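Local coordinates for protein LamCAT (PDB 6JH5) that probably hydrolyses laminarin, a marine beta-1,3-glucan, as a calcium-binding bacterial enzyme of glycoside hydrolase family 16, at residues T54-E58 against N216-P220; I87-S91 against S153-Y157; M120-N124 against N208-F212; Y145-I149 against Y178-S182. All blocks are in the same frame, centred on the assembly; numbering follows the deposited sequence.

Interaction 1 of 4, residues T54-E58 against N216-P220; sequences TAKRE and NNAFP
How a loop can be laid against a strand without direct hydrogen bonds, by side-chain packing and one CA-H...O contact, is illustrated where Thr-54 to Glu-58, fully extended, meets the irregular run Asn-216 to Pro-220. The contact buries 311 Å² in total, and the backbones come closest at Lys-56 and Pro-220, whose CA atoms are 4.8 Å apart. The peptide bond between Phe-219 and Pro-220 is cis. Thr-54 begins by packing CG2 against Pro-220 CB at 3.9 Å. Ala-55 follows: its O accepts the CA-H...O contact from Pro-220 CA (3.5 Å) and reaches the edge of the Phe-219 ring at CD2 (3.6 Å), while Ala-55 CB lies 4.0 Å from Phe-219 CE2. Phe-219, an m rotamer, turns its CA-to-CB bond toward the strand. Lys-56 points away, so mainly its backbone takes part, with C 3.8 Å from Phe-219 CD2. Arg-57 then extends along the loop: CG meets Phe-219 CG at 3.8 Å, CD stands 3.5 Å from Asn-216 O, and Asn-216 CB covers one guanidinium face. Asn-216 OD1 is hydrogen-bonded to Tyr-65 OH. Ala-55 pairs by backbone with Ala-221, and Lys-56 and Glu-58 with strand 63-71; strand 50-60 thus lies between strands 221-232 and 63-71, and Phe-219 packs beside it with Tyr-65, Phe-92 and Ile-205 of strand 197-205.

Interaction 2 of 4, residues I87-S91 against S153-Y157; sequences IAMPS and SVTSY
A turn can be joined to the end of a strand by a single direct hydrogen bond, as where Ser-153 to Ser-156 meet the end of strand 81-88. Ile-87 and Ala-88 are extended and finish that strand; Met-89 to Ser-91 continue as loop. Opposite them, Ser-153 to Ser-156 form a type I beta turn, closed by Ser-156 N to Ser-153 O at 3.1 Å. CA atoms are nearest between Ala-88 and Tyr-157 (4.2 Å) and between Met-89 and Thr-155 (4.9 Å). Met-89 N donates to Val-154 O (3.0 Å, nearly linear at 174°). Two CA-H...O contacts join Thr-155 CA to Met-89 O (3.2 Å) and Tyr-157 CA to Ile-87 O (3.4 Å). Water 1 sits 2.8 Å from both Ile-87 O and Val-154 O.

Among the side chains, Ala-88 CB lies over the Tyr-157 ring face, 4.0 Å from its centroid, a CH-pi contact. Met-89, with chi1 p, brings CG to 3.7 Å from Val-154 CG2, which also lies 4.0 Å from Ser-91 CB. Tyr-157 OH is hydrogen-bonded to Asn-50 OD1, and the Tyr-157 side chain is about 8 Å from the bound calcium ion. This is a turn leading into strand 158-164, which pairs antiparallel with strand 81-88 in a family 16 beta-sandwich.

Interaction 3 of 4, residues M120-N124 against N208-F212; sequences MEHVN and NWPGF
Aromatic faces give aliphatic side chains a flat seat, and Trp-209 does this for Val-123. The Trp-209 side chain (chi1 t, chi2 12°) reaches back over Val-123 toward Glu-121, so that CG1 of Val-123 (chi1 m) sits 3.8 Å from the centroid of the five-membered ring and 16° off its normal, a CH-pi contact. The same CG1 is 4.0 Å from Pro-210 CB, and the Val-123 and Pro-210 CA atoms are 5.4 Å apart. Glu-121 (chi1 m, chi2 t) meets the indole at its edge, OE2 to Trp-209 CZ3 3.5 Å, while OE2 is hydrogen-bonded to Trp-96 NE1. Asn-124, with positive phi (phi 55°, psi -131°) and chi1 m, donates ND2 to Pro-210 O at 2.9 Å and 164°, and uses OD1 to accept from Gly-94 N. Asn-208 to Pro-210 have helical backbone angles.

Glu-121 ends an E-I-D-I-M-E sequence, the family 16 signature whose glutamates are catalytic in relatives, consistent with a place in the active-site cleft. Trp-209 also meets His-130 edge-to-face and Trp-96 on strand 95-103, so the loop after strand 197-205 folds over strand 120-121 and the residues that follow it.

Interaction 4 of 4, residues Y145-I149 against Y178-S182; sequences YSGSI and YHEAS
A beta-sandwich can be closed along its side by strands joined through side chains and water rather than backbone-to-backbone bonds, as in this family 16 fold. Tyr-145 to Ile-149 and Tyr-178 to Ser-182, extended except at Tyr-178 (psi -13°), run antiparallel at 160° with axes 5.7 Å apart at closest; Gly-147 and His-179 have CA atoms 5.1 Å apart. Residues 145-149 pair by backbone with strand 128-136, residues 178-182 with strand 168-173.

One direct hydrogen bond joins them, from His-179 NE2 to Tyr-145 O (3.1 Å, 152°), with His-179 at chi1 t. Two waters bridge: water 3 accepts from Ser-148 N (3.1 Å) and donates to Tyr-178 O (2.8 Å); water 2 links Tyr-145 OH (2.5 Å) with Glu-180 O (2.9 Å).

Two CH-pi contacts add to this. Gly-147 CA lies 3.8 Å from the His-179 ring centroid, over its face, and a CB there would clash with His-179 CG. Tyr-178 (chi1 p) offers its ring face to Ile-149 CG2, 3.8 Å from the centroid.

Tyr-145 (chi1 t) also meets the His-179 ring obliquely, and at its own ring edge Tyr-145 CE2 lies 3.3 Å from Glu-180 O and CD2 3.8 Å from Ala-181 CB.

How the interactions relate
Read from the N terminus, residues 54-58 open interaction 1, which closes only at 216-220, laying the loop before strand 221-232 on strand 50-60 and enclosing the other three. Interaction 2 opens at 87-91 and closes first, at 153-157, joining the turn before strand 158-164 to the end of strand 81-88; it crosses interactions 3 and 4. Interaction 4, joining strands 142-150 and 176-182, nests inside interaction 3, which brings the loop after strand 197-205 onto strand 120-121. Interactions 2 and 3 touch, Met-89 CE lying 3.6 Å from Met-120 SD, whereas interactions 1 and 4 lie about 31 Å apart between centres.

Interaction 1 of 4, residues T54-E58 against N216-P220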
loop_
_atom_site.group_PDB
_atom_site.type_symbol
_atom_site.label_atom_id
_atom_site.label_comp_id
_atom_site.label_asym_id
_atom_site.label_seq_id
_atom_site.Cartn_x
_atom_site.Cartn_y
_atom_site.Cartn_z
ATOM N N THR A 54 -5.649 -12.725 -3.717
ATOM C CA THR A 54 -5.391 -13.504 -4.939
ATOM C C THR A 54 -5.836 -12.698 -6.147
ATOM O O THR A 54 -6.937 -12.260 -6.136
ATOM C CB THR A 54 -6.194 -14.811 -4.908
ATOM O OG1 THR A 54 -5.837 -15.521 -3.738
ATOM C CG2 THR A 54 -5.952 -15.686 -6.119
ATOM N N ALA A 55 -4.936 -12.501 -7.103
ATOM C CA ALA A 55 -5.339 -11.865 -8.367
ATOM C C ALA A 55 -5.679 -12.997 -9.333
ATOM O O ALA A 55 -4.975 -13.966 -9.355
ATOM C CB ALA A 55 -4.251 -10.980 -8.911
ATOM N N LYS A 56 -6.765 -12.840 -10.071
ATOM C CA LYS A 56 -7.211 -13.926 -10.971
ATOM C C LYS A 56 -7.543 -13.415 -12.370
ATOM O O LYS A 56 -7.845 -12.280 -12.523
ATOM C CB LYS A 56 -8.510 -14.526 -10.424
ATOM C CG LYS A 56 -8.385 -15.160 -9.053
ATOM C CD LYS A 56 -9.681 -15.741 -8.548
ATOM C CE LYS A 56 -9.506 -16.401 -7.196
ATOM N NZ LYS A 56 -10.787 -16.470 -6.453
ATOM N N ARG A 57 -7.488 -14.319 -13.336
ATOM C CA ARG A 57 -7.957 -14.003 -14.697
ATOM C C ARG A 57 -9.413 -14.414 -14.695
ATOM O O ARG A 57 -9.689 -15.584 -14.689
ATOM C CB ARG A 57 -7.249 -14.867 -15.723
ATOM C CG ARG A 57 -5.970 -14.232 -16.202
ATOM C CD ARG A 57 -5.232 -15.121 -17.149
ATOM N NE ARG A 57 -5.868 -15.045 -18.439
ATOM C CZ ARG A 57 -5.849 -16.012 -19.330
ATOM N NH1 ARG A 57 -5.215 -17.142 -19.071
ATOM N NH2 ARG A 57 -6.451 -15.845 -20.487
ATOM N N GLU A 58 -10.278 -13.434 -14.625
ATOM C CA GLU A 58 -11.712 -13.716 -14.488
ATOM C C GLU A 58 -12.433 -12.534 -15.125
ATOM O O GLU A 58 -11.981 -11.425 -14.943
ATOM C CB GLU A 58 -11.891 -13.912 -12.981
ATOM C CG GLU A 58 -13.167 -13.431 -12.377
ATOM C CD GLU A 58 -13.320 -13.897 -10.939
ATOM O OE1 GLU A 58 -14.409 -14.356 -10.610
ATOM O OE2 GLU A 58 -12.395 -13.792 -10.185
ATOM N N ASN A 216 0.011 -13.539 -18.446
ATOM C CA ASN A 216 -1.270 -14.235 -18.170
ATOM C C ASN A 216 -1.028 -15.638 -17.633
ATOM O O ASN A 216 -1.950 -16.241 -17.171
ATOM C CB ASN A 216 -2.211 -14.199 -19.362
ATOM C CG ASN A 216 -2.752 -12.804 -19.568
ATOM O OD1 ASN A 216 -3.148 -12.156 -18.634
ATOM N ND2 ASN A 216 -2.682 -12.335 -20.791
ATOM N N ASN A 217 0.219 -16.067 -17.641
ATOM C CA ASN A 217 0.548 -17.406 -17.111
ATOM C C ASN A 217 0.954 -17.294 -15.642
ATOM O O ASN A 217 1.362 -18.280 -15.087
ATOM C CB ASN A 217 1.629 -18.096 -17.937
ATOM C CG ASN A 217 1.100 -18.612 -19.250
ATOM O OD1 ASN A 217 1.653 -18.341 -20.301
ATOM N ND2 ASN A 217 0.015 -19.326 -19.202
ATOM N N ALA A 218 0.817 -16.104 -15.068
ATOM C CA ALA A 218 1.144 -15.910 -13.642
ATOM C C ALA A 218 -0.130 -15.950 -12.780
ATOM O O ALA A 218 -0.038 -15.700 -11.610
ATOM C CB ALA A 218 1.867 -14.605 -13.488
ATOM N N PHE A 219 -1.269 -16.286 -13.373
ATOM C CA PHE A 219 -2.561 -16.311 -12.648
ATOM C C PHE A 219 -2.973 -17.746 -12.352
ATOM O O PHE A 219 -2.824 -18.562 -13.211
ATOM C CB PHE A 219 -3.628 -15.545 -13.429
ATOM C CG PHE A 219 -3.302 -14.085 -13.561
ATOM C CD1 PHE A 219 -2.562 -13.610 -14.618
ATOM C CD2 PHE A 219 -3.728 -13.190 -12.609
ATOM C CE1 PHE A 219 -2.246 -12.269 -14.714
ATOM C CE2 PHE A 219 -3.416 -11.849 -12.708
ATOM C CZ PHE A 219 -2.681 -11.390 -13.764
ATOM N N PRO A 220 -3.520 -18.058 -11.166
ATOM C CA PRO A 220 -3.715 -17.097 -10.077
ATOM C C PRO A 220 -2.441 -16.699 -9.315
ATOM O O PRO A 220 -1.577 -17.481 -9.169
ATOM C CB PRO A 220 -4.704 -17.832 -9.163
ATOM C CG PRO A 220 -4.317 -19.267 -9.344
ATOM C CD PRO A 220 -4.057 -19.365 -10.833
#

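Interaction 2 of 4, residues I87-S91 against S153-Y157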
loop_
_atom_site.group_PDB
_atom_site.type_symbol
_atom_site.label_atom_id
_atom_site.label_comp_id
_atom_site.label_asym_id
_atom_site.label_seq_id
_atom_site.Cartn_x
_atom_site.Cartn_y
_atom_site.Cartn_z
ATOM N N ILE A 87 5.183 -9.202 4.419
ATOM C CA ILE A 87 4.518 -9.522 3.132
ATOM C C ILE A 87 5.427 -10.338 2.218
ATOM O O ILE A 87 6.578 -10.050 2.180
ATOM C CB ILE A 87 4.216 -8.194 2.424
ATOM C CG1 ILE A 87 3.404 -7.268 3.324
ATOM C CG2 ILE A 87 3.517 -8.404 1.094
ATOM C CD1 ILE A 87 3.116 -5.925 2.678
ATOM N N ALA A 88 4.812 -11.300 1.548
ATOM C CA ALA A 88 5.417 -12.100 0.474
ATOM C C ALA A 88 4.547 -11.803 -0.745
ATOM O O ALA A 88 3.384 -11.892 -0.638
ATOM C CB ALA A 88 5.446 -13.570 0.820
ATOM N N MET A 89 5.156 -11.402 -1.843
ATOM C CA MET A 89 4.310 -11.004 -2.979
ATOM C C MET A 89 4.768 -11.687 -4.259
ATOM O O MET A 89 5.893 -12.049 -4.352
ATOM C CB MET A 89 4.361 -9.483 -3.166
ATOM C CG MET A 89 5.686 -8.976 -3.673
ATOM S SD MET A 89 5.869 -7.199 -3.325
ATOM C CE MET A 89 6.468 -7.219 -1.636
ATOM N N PRO A 90 3.901 -11.803 -5.267
ATOM C CA PRO A 90 4.292 -12.405 -6.524
ATOM C C PRO A 90 5.189 -11.443 -7.315
ATOM O O PRO A 90 5.228 -10.303 -7.063
ATOM C CB PRO A 90 3.000 -12.606 -7.315
ATOM C CG PRO A 90 1.911 -12.050 -6.474
ATOM C CD PRO A 90 2.523 -11.351 -5.277
ATOM N N SER A 91 5.883 -12.003 -8.287
ATOM C CA SER A 91 6.772 -11.218 -9.160
ATOM C C SER A 91 6.476 -11.665 -10.592
ATOM O O SER A 91 6.836 -12.747 -10.958
ATOM C CB SER A 91 8.195 -11.474 -8.750
ATOM O OG SER A 91 9.108 -10.820 -9.605
ATOM N N SER A 153 14.429 -11.413 -3.494
ATOM C CA SER A 153 13.316 -12.353 -3.377
ATOM C C SER A 153 12.099 -11.664 -2.753
ATOM O O SER A 153 11.796 -11.911 -1.623
ATOM C CB SER A 153 13.797 -13.497 -2.565
ATOM O OG SER A 153 12.798 -14.460 -2.454
ATOM N N VAL A 154 11.337 -10.934 -3.561
ATOM C CA VAL A 154 10.096 -10.300 -3.035
ATOM C C VAL A 154 9.042 -11.378 -2.776
ATOM O O VAL A 154 8.110 -11.097 -2.074
ATOM C CB VAL A 154 9.528 -9.173 -3.916
ATOM C CG1 VAL A 154 10.551 -8.071 -4.121
ATOM C CG2 VAL A 154 8.985 -9.688 -5.237
ATOM N N THR A 155 9.244 -12.565 -3.359
ATOM C CA THR A 155 8.344 -13.724 -3.196
ATOM C C THR A 155 8.499 -14.331 -1.796
ATOM O O THR A 155 7.695 -15.140 -1.454
ATOM C CB THR A 155 8.556 -14.732 -4.324
ATOM O OG1 THR A 155 9.958 -14.940 -4.363
ATOM C CG2 THR A 155 8.100 -14.182 -5.655
ATOM N N SER A 156 9.598 -14.037 -1.118
ATOM C CA SER A 156 9.776 -14.470 0.287
ATOM C C SER A 156 9.208 -13.383 1.197
ATOM O O SER A 156 9.070 -12.274 0.763
ATOM C CB SER A 156 11.210 -14.728 0.648
ATOM O OG SER A 156 11.736 -15.778 -0.123
ATOM N N TYR A 157 8.936 -13.724 2.441
ATOM C CA TYR A 157 8.441 -12.668 3.347
ATOM C C TYR A 157 9.575 -11.708 3.684
ATOM O O TYR A 157 10.654 -12.114 3.985
ATOM C CB TYR A 157 7.952 -13.213 4.685
ATOM C CG TYR A 157 6.738 -14.091 4.606
ATOM C CD1 TYR A 157 5.460 -13.578 4.547
ATOM C CD2 TYR A 157 6.887 -15.458 4.619
ATOM C CE1 TYR A 157 4.360 -14.412 4.498
ATOM C CE2 TYR A 157 5.805 -16.307 4.556
ATOM C CZ TYR A 157 4.535 -15.783 4.503
ATOM O OH TYR A 157 3.505 -16.669 4.441
HETATM O O HOH W 1 8.353 -9.367 0.090
#

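Interaction 3 of 4, residues M120-N124 against N208-F212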
loop_
_atom_site.group_PDB
_atom_site.type_symbol
_atom_site.label_atom_id
_atom_site.label_comp_id
_atom_site.label_asym_id
_atom_site.label_seq_id
_atom_site.Cartn_x
_atom_site.Cartn_y
_atom_site.Cartn_z
ATOM N N MET A 120 5.294 0.259 0.837
ATOM C CA MET A 120 5.877 -0.711 -0.106
ATOM C C MET A 120 5.088 -0.687 -1.415
ATOM O O MET A 120 3.892 -0.765 -1.362
ATOM C CB MET A 120 5.833 -2.144 0.449
ATOM C CG MET A 120 6.463 -3.216 -0.423
ATOM S SD MET A 120 5.522 -3.741 -1.905
ATOM C CE MET A 120 4.090 -4.517 -1.156
ATOM N N GLU A 121 5.816 -0.507 -2.506
ATOM C CA GLU A 121 5.252 -0.765 -3.842
ATOM C C GLU A 121 6.246 -1.631 -4.620
ATOM O O GLU A 121 7.403 -1.439 -4.463
ATOM C CB GLU A 121 4.945 0.487 -4.640
ATOM C CG GLU A 121 3.661 1.145 -4.199
ATOM C CD GLU A 121 3.435 2.412 -5.002
ATOM O OE1 GLU A 121 4.161 3.347 -4.761
ATOM O OE2 GLU A 121 2.621 2.370 -5.911
ATOM N N HIS A 122 5.728 -2.554 -5.407
ATOM C CA HIS A 122 6.588 -3.360 -6.292
ATOM C C HIS A 122 5.905 -3.447 -7.656
ATOM O O HIS A 122 4.712 -3.506 -7.674
ATOM C CB HIS A 122 6.826 -4.756 -5.717
ATOM C CG HIS A 122 7.698 -5.608 -6.570
ATOM N ND1 HIS A 122 7.195 -6.523 -7.444
ATOM C CD2 HIS A 122 9.028 -5.628 -6.732
ATOM C CE1 HIS A 122 8.184 -7.091 -8.077
ATOM N NE2 HIS A 122 9.300 -6.578 -7.661
ATOM N N VAL A 123 6.695 -3.457 -8.725
ATOM C CA VAL A 123 6.078 -3.618 -10.066
ATOM C C VAL A 123 6.816 -4.691 -10.850
ATOM O O VAL A 123 7.998 -4.850 -10.677
ATOM C CB VAL A 123 6.043 -2.333 -10.912
ATOM C CG1 VAL A 123 5.039 -1.308 -10.420
ATOM C CG2 VAL A 123 7.415 -1.730 -11.059
ATOM N N ASN A 124 6.043 -5.394 -11.651
ATOM C CA ASN A 124 6.615 -6.332 -12.630
ATOM C C ASN A 124 7.542 -7.342 -11.942
ATOM O O ASN A 124 7.134 -7.924 -10.993
ATOM C CB ASN A 124 7.253 -5.523 -13.753
ATOM C CG ASN A 124 6.241 -4.705 -14.523
ATOM O OD1 ASN A 124 5.124 -5.121 -14.691
ATOM N ND2 ASN A 124 6.648 -3.536 -14.953
ATOM N N ASN A 208 -0.373 2.625 -15.330
ATOM C CA ASN A 208 0.642 3.498 -15.953
ATOM C C ASN A 208 2.052 3.105 -15.522
ATOM O O ASN A 208 2.899 3.047 -16.360
ATOM C CB ASN A 208 0.329 4.965 -15.672
ATOM C CG ASN A 208 -0.993 5.405 -16.262
ATOM O OD1 ASN A 208 -1.391 4.941 -17.312
ATOM N ND2 ASN A 208 -1.659 6.303 -15.577
ATOM N N TRP A 209 2.276 2.877 -14.236
ATOM C CA TRP A 209 3.658 2.560 -13.832
ATOM C C TRP A 209 4.117 1.161 -14.265
ATOM O O TRP A 209 5.120 1.079 -14.948
ATOM C CB TRP A 209 3.812 2.827 -12.343
ATOM C CG TRP A 209 5.160 2.505 -11.794
ATOM C CD1 TRP A 209 6.312 2.232 -12.466
ATOM C CD2 TRP A 209 5.470 2.376 -10.408
ATOM N NE1 TRP A 209 7.324 1.954 -11.590
ATOM C CE2 TRP A 209 6.835 2.044 -10.316
ATOM C CE3 TRP A 209 4.728 2.541 -9.245
ATOM C CZ2 TRP A 209 7.465 1.884 -9.087
ATOM C CZ3 TRP A 209 5.351 2.365 -8.038
ATOM C CH2 TRP A 209 6.697 2.040 -7.961
ATOM N N PRO A 210 3.424 0.056 -13.948
ATOM C CA PRO A 210 3.861 -1.263 -14.402
ATOM C C PRO A 210 3.775 -1.475 -15.915
ATOM O O PRO A 210 4.501 -2.210 -16.428
ATOM C CB PRO A 210 2.950 -2.273 -13.695
ATOM C CG PRO A 210 1.748 -1.472 -13.267
ATOM C CD PRO A 210 2.227 -0.047 -13.098
ATOM N N GLY A 211 2.828 -0.805 -16.550
ATOM C CA GLY A 211 2.616 -1.048 -17.975
ATOM C C GLY A 211 1.494 -2.043 -18.226
ATOM O O GLY A 211 0.838 -2.456 -17.299
ATOM N N PHE A 212 1.306 -2.380 -19.492
ATOM C CA PHE A 212 0.159 -3.199 -19.927
ATOM C C PHE A 212 0.578 -4.541 -20.517
ATOM O O PHE A 212 -0.243 -5.167 -21.107
ATOM C CB PHE A 212 -0.733 -2.329 -20.807
ATOM C CG PHE A 212 -1.138 -1.061 -20.099
ATOM C CD1 PHE A 212 -2.216 -1.050 -19.246
ATOM C CD2 PHE A 212 -0.429 0.108 -20.255
ATOM C CE1 PHE A 212 -2.574 0.098 -18.566
ATOM C CE2 PHE A 212 -0.785 1.254 -19.571
ATOM C CZ PHE A 212 -1.866 1.250 -18.736
#

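Interaction 4 of 4, residues Y145-I149 against Y178-S182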
loop_
_atom_site.group_PDB
_atom_site.type_symbol
_atom_site.label_atom_id
_atom_site.label_comp_id
_atom_site.label_asym_id
_atom_site.label_seq_id
_atom_site.Cartn_x
_atom_site.Cartn_y
_atom_site.Cartn_z
ATOM N N TYR A 145 8.152 12.157 -3.793
ATOM C CA TYR A 145 9.550 11.952 -3.382
ATOM C C TYR A 145 9.695 10.465 -3.079
ATOM O O TYR A 145 9.074 10.009 -2.179
ATOM C CB TYR A 145 9.869 12.870 -2.206
ATOM C CG TYR A 145 11.316 12.905 -1.811
ATOM C CD1 TYR A 145 12.291 13.274 -2.703
ATOM C CD2 TYR A 145 11.689 12.596 -0.524
ATOM C CE1 TYR A 145 13.611 13.336 -2.317
ATOM C CE2 TYR A 145 13.005 12.657 -0.120
ATOM C CZ TYR A 145 13.977 13.023 -1.023
ATOM O OH TYR A 145 15.276 13.094 -0.636
ATOM N N SER A 146 10.585 9.817 -3.810
ATOM C CA SER A 146 10.626 8.344 -3.779
ATOM C C SER A 146 12.036 7.812 -3.602
ATOM O O SER A 146 12.948 8.438 -4.018
ATOM C CB SER A 146 10.089 7.829 -5.067
ATOM O OG SER A 146 9.810 6.478 -4.943
ATOM N N GLY A 147 12.099 6.610 -3.056
ATOM C CA GLY A 147 13.344 5.872 -2.832
ATOM C C GLY A 147 13.152 4.388 -3.063
ATOM O O GLY A 147 12.063 3.938 -3.086
ATOM N N SER A 148 14.250 3.676 -3.218
ATOM C CA SER A 148 14.148 2.231 -3.491
ATOM C C SER A 148 15.277 1.470 -2.809
ATOM O O SER A 148 16.225 2.056 -2.410
ATOM C CB SER A 148 14.147 1.976 -4.960
ATOM O OG SER A 148 15.391 2.338 -5.505
ATOM N N ILE A 149 15.071 0.173 -2.681
ATOM C CA ILE A 149 16.086 -0.717 -2.072
ATOM C C ILE A 149 16.064 -2.053 -2.814
ATOM O O ILE A 149 15.036 -2.522 -3.120
ATOM C CB ILE A 149 15.822 -0.897 -0.571
ATOM C CG1 ILE A 149 16.937 -1.705 0.089
ATOM C CG2 ILE A 149 14.462 -1.525 -0.330
ATOM C CD1 ILE A 149 16.807 -1.815 1.569
ATOM N N TYR A 178 16.271 2.979 3.750
ATOM C CA TYR A 178 16.595 3.273 2.332
ATOM C C TYR A 178 15.967 4.581 1.832
ATOM O O TYR A 178 16.329 5.009 0.791
ATOM C CB TYR A 178 16.190 2.096 1.447
ATOM C CG TYR A 178 14.705 1.927 1.328
ATOM C CD1 TYR A 178 14.016 1.211 2.271
ATOM C CD2 TYR A 178 13.999 2.532 0.314
ATOM C CE1 TYR A 178 12.652 1.057 2.194
ATOM C CE2 TYR A 178 12.635 2.377 0.214
ATOM C CZ TYR A 178 11.957 1.652 1.166
ATOM O OH TYR A 178 10.617 1.510 1.089
ATOM N N HIS A 179 15.030 5.159 2.573
ATOM C CA HIS A 179 14.398 6.419 2.116
ATOM C C HIS A 179 13.998 7.241 3.334
ATOM O O HIS A 179 13.743 6.674 4.350
ATOM C CB HIS A 179 13.213 6.125 1.178
ATOM C CG HIS A 179 12.602 7.308 0.508
ATOM N ND1 HIS A 179 13.340 8.286 -0.096
ATOM C CD2 HIS A 179 11.319 7.651 0.312
ATOM C CE1 HIS A 179 12.537 9.170 -0.618
ATOM N NE2 HIS A 179 11.310 8.817 -0.383
ATOM N N GLU A 180 14.030 8.545 3.192
ATOM C CA GLU A 180 13.696 9.443 4.314
ATOM C C GLU A 180 13.178 10.747 3.725
ATOM O O GLU A 180 13.693 11.163 2.733
ATOM C CB GLU A 180 14.928 9.675 5.191
ATOM C CG GLU A 180 14.689 10.602 6.358
ATOM C CD GLU A 180 15.863 10.681 7.322
ATOM O OE1 GLU A 180 16.557 9.705 7.443
ATOM O OE2 GLU A 180 16.036 11.707 7.938
ATOM N N ALA A 181 12.161 11.309 4.346
ATOM C CA ALA A 181 11.638 12.594 3.861
ATOM C C ALA A 181 11.370 13.489 5.067
ATOM O O ALA A 181 10.692 13.068 5.955
ATOM C CB ALA A 181 10.377 12.367 3.073
ATOM N N SER A 182 11.898 14.696 5.029
ATOM C CA SER A 182 11.578 15.642 6.116
ATOM C C SER A 182 10.179 16.229 5.905
ATOM O O SER A 182 9.831 16.577 4.785
ATOM C CB SER A 182 12.587 16.746 6.215
ATOM O OG SER A 182 12.212 17.631 7.245
HETATM O O HOH W 2 16.198 11.999 1.452
HETATM O O HOH W 3 16.553 5.325 -1.947
#